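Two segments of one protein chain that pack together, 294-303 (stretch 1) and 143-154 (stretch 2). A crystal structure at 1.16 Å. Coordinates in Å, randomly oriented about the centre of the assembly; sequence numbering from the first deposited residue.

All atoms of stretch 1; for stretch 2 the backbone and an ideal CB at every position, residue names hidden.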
# COMPACT_ATOMS: atom_id res chain seq x y z
N ILE A 294 16.79 0.73 -0.93
CA ILE A 294 16.29 1.93 -1.58
C ILE A 294 16.86 1.96 -2.99
O ILE A 294 18.09 1.99 -3.16
CB ILE A 294 16.66 3.19 -0.79
CG1 ILE A 294 16.19 3.07 0.67
CG2 ILE A 294 16.07 4.42 -1.45
CD1 ILE A 294 16.50 4.28 1.52
N GLY A 295 15.98 1.92 -3.98
CA GLY A 295 16.40 1.88 -5.37
C GLY A 295 16.47 3.26 -5.98
O GLY A 295 16.45 4.29 -5.30
N GLU A 296 16.59 3.27 -7.31
CA GLU A 296 16.60 4.49 -8.10
C GLU A 296 15.56 4.40 -9.21
O GLU A 296 15.72 5.00 -10.28
CB GLU A 296 17.99 4.79 -8.66
CG GLU A 296 19.03 5.02 -7.58
CD GLU A 296 18.79 6.30 -6.77
OE1 GLU A 296 18.20 7.25 -7.32
OE2 GLU A 296 19.19 6.35 -5.59
N VAL A 297 14.49 3.65 -8.97
CA VAL A 297 13.48 3.42 -10.00
C VAL A 297 12.60 4.65 -10.12
O VAL A 297 12.06 5.15 -9.12
CB VAL A 297 12.65 2.17 -9.66
CG1 VAL A 297 11.53 1.98 -10.66
CG2 VAL A 297 13.55 0.94 -9.61
N THR A 298 12.48 5.17 -11.34
CA THR A 298 11.71 6.38 -11.60
C THR A 298 10.58 6.14 -12.60
O THR A 298 9.87 7.08 -12.95
CB THR A 298 12.62 7.50 -12.10
OG1 THR A 298 13.06 7.18 -13.42
CG2 THR A 298 13.83 7.66 -11.20
N GLU A 299 10.40 4.90 -13.05
CA GLU A 299 9.40 4.60 -14.06
C GLU A 299 8.88 3.20 -13.78
O GLU A 299 9.40 2.48 -12.93
CB GLU A 299 10.00 4.67 -15.46
CG GLU A 299 11.17 3.74 -15.64
CD GLU A 299 12.09 4.16 -16.75
OE1 GLU A 299 11.61 4.80 -17.72
OE2 GLU A 299 13.29 3.86 -16.65
N ARG A 300 7.86 2.81 -14.53
CA ARG A 300 7.29 1.48 -14.43
C ARG A 300 7.55 0.75 -15.75
O ARG A 300 6.93 1.06 -16.77
CB ARG A 300 5.80 1.54 -14.12
CG ARG A 300 5.19 0.18 -13.94
CD ARG A 300 3.74 0.30 -13.65
NE ARG A 300 3.11 -1.01 -13.59
CZ ARG A 300 1.91 -1.22 -13.06
NH1 ARG A 300 1.23 -0.20 -12.56
NH2 ARG A 300 1.41 -2.44 -13.04
N VAL A 301 8.49 -0.19 -15.72
CA VAL A 301 8.82 -1.04 -16.85
C VAL A 301 8.34 -2.44 -16.48
O VAL A 301 9.00 -3.15 -15.71
CB VAL A 301 10.32 -1.02 -17.18
CG1 VAL A 301 10.60 -1.84 -18.44
CG2 VAL A 301 10.81 0.41 -17.35
N ASP A 302 7.19 -2.85 -17.01
CA ASP A 302 6.56 -4.06 -16.52
C ASP A 302 7.42 -5.29 -16.76
O ASP A 302 7.41 -6.22 -15.94
CB ASP A 302 5.16 -4.23 -17.13
CG ASP A 302 4.11 -3.43 -16.37
OD1 ASP A 302 4.39 -3.02 -15.22
OD2 ASP A 302 3.01 -3.21 -16.92
N SER A 303 8.22 -5.30 -17.83
CA SER A 303 9.05 -6.44 -18.17
C SER A 303 10.38 -6.48 -17.42
O SER A 303 11.14 -7.44 -17.60
CB SER A 303 9.33 -6.46 -19.68
OG SER A 303 9.98 -5.27 -20.09
N UNK A 143 11.87 15.69 -7.48
CA UNK A 143 10.87 15.15 -8.39
C UNK A 143 11.38 13.93 -9.15
O UNK A 143 10.62 13.35 -9.94
CB UNK A 143 10.43 16.23 -9.38
N UNK A 144 12.62 13.51 -8.88
CA UNK A 144 13.25 12.45 -9.66
C UNK A 144 12.43 11.16 -9.66
O UNK A 144 12.32 10.49 -10.69
CB UNK A 144 14.65 12.17 -9.12
N UNK A 145 11.84 10.81 -8.52
CA UNK A 145 11.12 9.55 -8.37
C UNK A 145 9.63 9.69 -8.62
O UNK A 145 8.89 8.72 -8.41
CB UNK A 145 11.35 8.98 -6.97
N UNK A 146 9.19 10.86 -9.06
CA UNK A 146 7.78 11.21 -9.18
C UNK A 146 7.44 11.49 -10.64
O UNK A 146 8.31 11.57 -11.50
CB UNK A 146 7.44 12.42 -8.31
N UNK A 147 6.13 11.65 -10.90
CA UNK A 147 5.60 11.98 -12.22
C UNK A 147 5.79 10.83 -13.19
O UNK A 147 6.67 10.86 -14.08
CB UNK A 147 6.27 13.24 -12.77
N UNK A 148 4.97 9.80 -13.02
CA UNK A 148 5.09 8.53 -13.72
C UNK A 148 3.92 8.41 -14.68
O UNK A 148 2.76 8.60 -14.29
CB UNK A 148 5.13 7.35 -12.74
N UNK A 149 4.22 8.08 -15.93
CA UNK A 149 3.22 7.79 -16.94
C UNK A 149 3.14 6.29 -17.15
O UNK A 149 4.16 5.59 -17.19
CB UNK A 149 3.54 8.51 -18.25
N UNK A 150 1.91 5.78 -17.29
CA UNK A 150 1.66 4.39 -17.66
C UNK A 150 0.58 4.38 -18.75
O UNK A 150 -0.57 4.01 -18.51
CB UNK A 150 1.24 3.56 -16.45
N UNK A 151 0.96 4.81 -19.96
CA UNK A 151 0.00 4.94 -21.04
C UNK A 151 -0.64 3.64 -21.48
O UNK A 151 -1.69 3.67 -22.13
CB UNK A 151 0.68 5.59 -22.25
N UNK A 152 -0.02 2.51 -21.16
CA UNK A 152 -0.58 1.21 -21.52
C UNK A 152 -1.69 0.75 -20.58
O UNK A 152 -2.34 -0.26 -20.86
CB UNK A 152 0.53 0.16 -21.54
N UNK A 153 -1.91 1.46 -19.48
CA UNK A 153 -3.00 1.15 -18.55
C UNK A 153 -4.18 2.02 -18.94
O UNK A 153 -4.13 3.25 -18.73
CB UNK A 153 -2.59 1.38 -17.09
N UNK A 154 -5.25 1.45 -19.50
CA UNK A 154 -6.37 2.28 -19.97
C UNK A 154 -6.98 3.09 -18.85
O UNK A 154 -7.32 2.57 -17.78
CB UNK A 154 -7.45 1.41 -20.61

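Position 143 lies beyond the reach of stretch 1, so nothing visible selects its side chain. It is Ser 143, whose O accepts a hydrogen bond from N of position 146 (3.0 Å), closing a type I turn.

At 144 the CB points sideways, its ideal position 5.0 Å from CG2 of Thr 298, while the carboxylate of Glu 296 waits farther out. A long basic side chain would suit its charge. The residue is Lys 144, fully extended with every chi in t: NZ of Lys 144 lies 2.9 Å from OE1 of Glu 296, a hydrogen-bonded salt bridge. Water 1 links its backbone O to O of Thr 298.

Position 145 also starts sideways, its ideal CB 4.5 Å from O of Val 297. Glu 296 again offers an acceptor at a distance, so a long donor or a phenol would fit. Tyr 145 takes the m rotamer, and OH of Tyr 145 donates to OE1 of Glu 296 at 2.6 Å. That oxygen therefore serves two donors from neighbouring positions.

Position 146 points away and leaves the choice open; it is Ser 146. At 147, phi and psi are both positive, a region glycine or asparagine enters most easily, yet the residue is Tyr 147, its ring leading away.

The CB at 148 points toward stretch 1, 4.8 Å from O of Thr 298, leaving room for a compact aliphatic group. Val 148 fills it, with CG2 of Val 148 3.8 Å from O of Thr 298.

Position 149 points away, where a polar residue would do; it is Asp 149. Water 3 donates to its backbone O and accepts from N of Arg 300.

At 150 the CB faces the aliphatic part of Arg 300, 5.0 Å from CD, so a small or branched side chain suits. Thr 150 places CG2 3.9 Å from CD of Arg 300.

Position 151 is out of reach, with room for a CB; it is Gly 151, within a second type I turn.

From 152 the CB points toward stretch 1 but starts far off. The aliphatic part of Arg 300 and the carboxylate of Asp 302 lie that way, so a large or long side chain with a donor would suit, tryptophan or a basic residue among them. Trp 152 packs CZ2 3.6 Å from CD of Arg 300, and NE1 of Trp 152 comes 3.0 Å from OD2 of Asp 302. OD1 of Asp 302 is salt-bridged to NE of Arg 300 at 2.9 Å.

Position 153 also points toward stretch 1, and a long aliphatic chain could meet the guanidinium. Ile 153 lays CD1 over one face, 3.6 Å from NH1 of Arg 300.

Position 154 is out of reach; its phi of -60° suits the deposited Pro 154.

Stretch 2 (143-154) SKYSYVDTGWIP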
# COMPACT_ATOMS: atom_id res chain seq x y z
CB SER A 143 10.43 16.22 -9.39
OG SER A 143 11.55 16.72 -10.12
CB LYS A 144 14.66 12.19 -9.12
CG LYS A 144 15.32 10.96 -9.73
CD LYS A 144 16.71 10.72 -9.17
CE LYS A 144 17.35 9.52 -9.85
NZ LYS A 144 18.71 9.24 -9.33
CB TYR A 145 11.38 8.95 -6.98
CG TYR A 145 12.85 8.94 -6.65
CD1 TYR A 145 13.69 7.99 -7.21
CD2 TYR A 145 13.40 9.88 -5.79
CE1 TYR A 145 15.04 7.98 -6.92
CE2 TYR A 145 14.74 9.87 -5.49
CZ TYR A 145 15.56 8.92 -6.06
OH TYR A 145 16.90 8.92 -5.76
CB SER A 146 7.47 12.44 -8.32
OG SER A 146 7.72 12.18 -6.94
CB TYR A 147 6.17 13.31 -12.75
CG TYR A 147 5.92 14.46 -11.81
CD1 TYR A 147 4.73 15.17 -11.84
CD2 TYR A 147 6.87 14.82 -10.86
CE1 TYR A 147 4.49 16.22 -10.96
CE2 TYR A 147 6.64 15.86 -9.98
CZ TYR A 147 5.46 16.56 -10.04
OH TYR A 147 5.23 17.59 -9.17
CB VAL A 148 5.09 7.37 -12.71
CG1 VAL A 148 5.04 6.03 -13.42
CG2 VAL A 148 6.29 7.46 -11.79
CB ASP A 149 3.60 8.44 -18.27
CG ASP A 149 3.26 9.91 -18.31
OD1 ASP A 149 2.39 10.35 -17.54
OD2 ASP A 149 3.88 10.63 -19.13
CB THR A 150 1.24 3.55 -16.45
OG1 THR A 150 0.05 4.09 -15.86
CG2 THR A 150 2.35 3.51 -15.40
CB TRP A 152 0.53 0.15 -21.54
CG TRP A 152 1.01 -0.19 -20.16
CD1 TRP A 152 0.52 -1.16 -19.34
CD2 TRP A 152 2.07 0.45 -19.45
NE1 TRP A 152 1.21 -1.17 -18.15
CE2 TRP A 152 2.17 -0.19 -18.19
CE3 TRP A 152 2.95 1.49 -19.74
CZ2 TRP A 152 3.11 0.18 -17.24
CZ3 TRP A 152 3.88 1.86 -18.79
CH2 TRP A 152 3.95 1.21 -17.55
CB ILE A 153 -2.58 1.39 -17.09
CG1 ILE A 153 -1.38 0.51 -16.74
CG2 ILE A 153 -3.74 1.12 -16.15
CD1 ILE A 153 -0.99 0.57 -15.27
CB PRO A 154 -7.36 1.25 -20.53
CG PRO A 154 -6.52 0.06 -20.87
CD PRO A 154 -5.40 0.04 -19.87
O HOH W 1 10.56 10.07 -12.95
O HOH W 2 16.55 6.72 -3.78
O HOH W 3 6.75 4.71 -16.44
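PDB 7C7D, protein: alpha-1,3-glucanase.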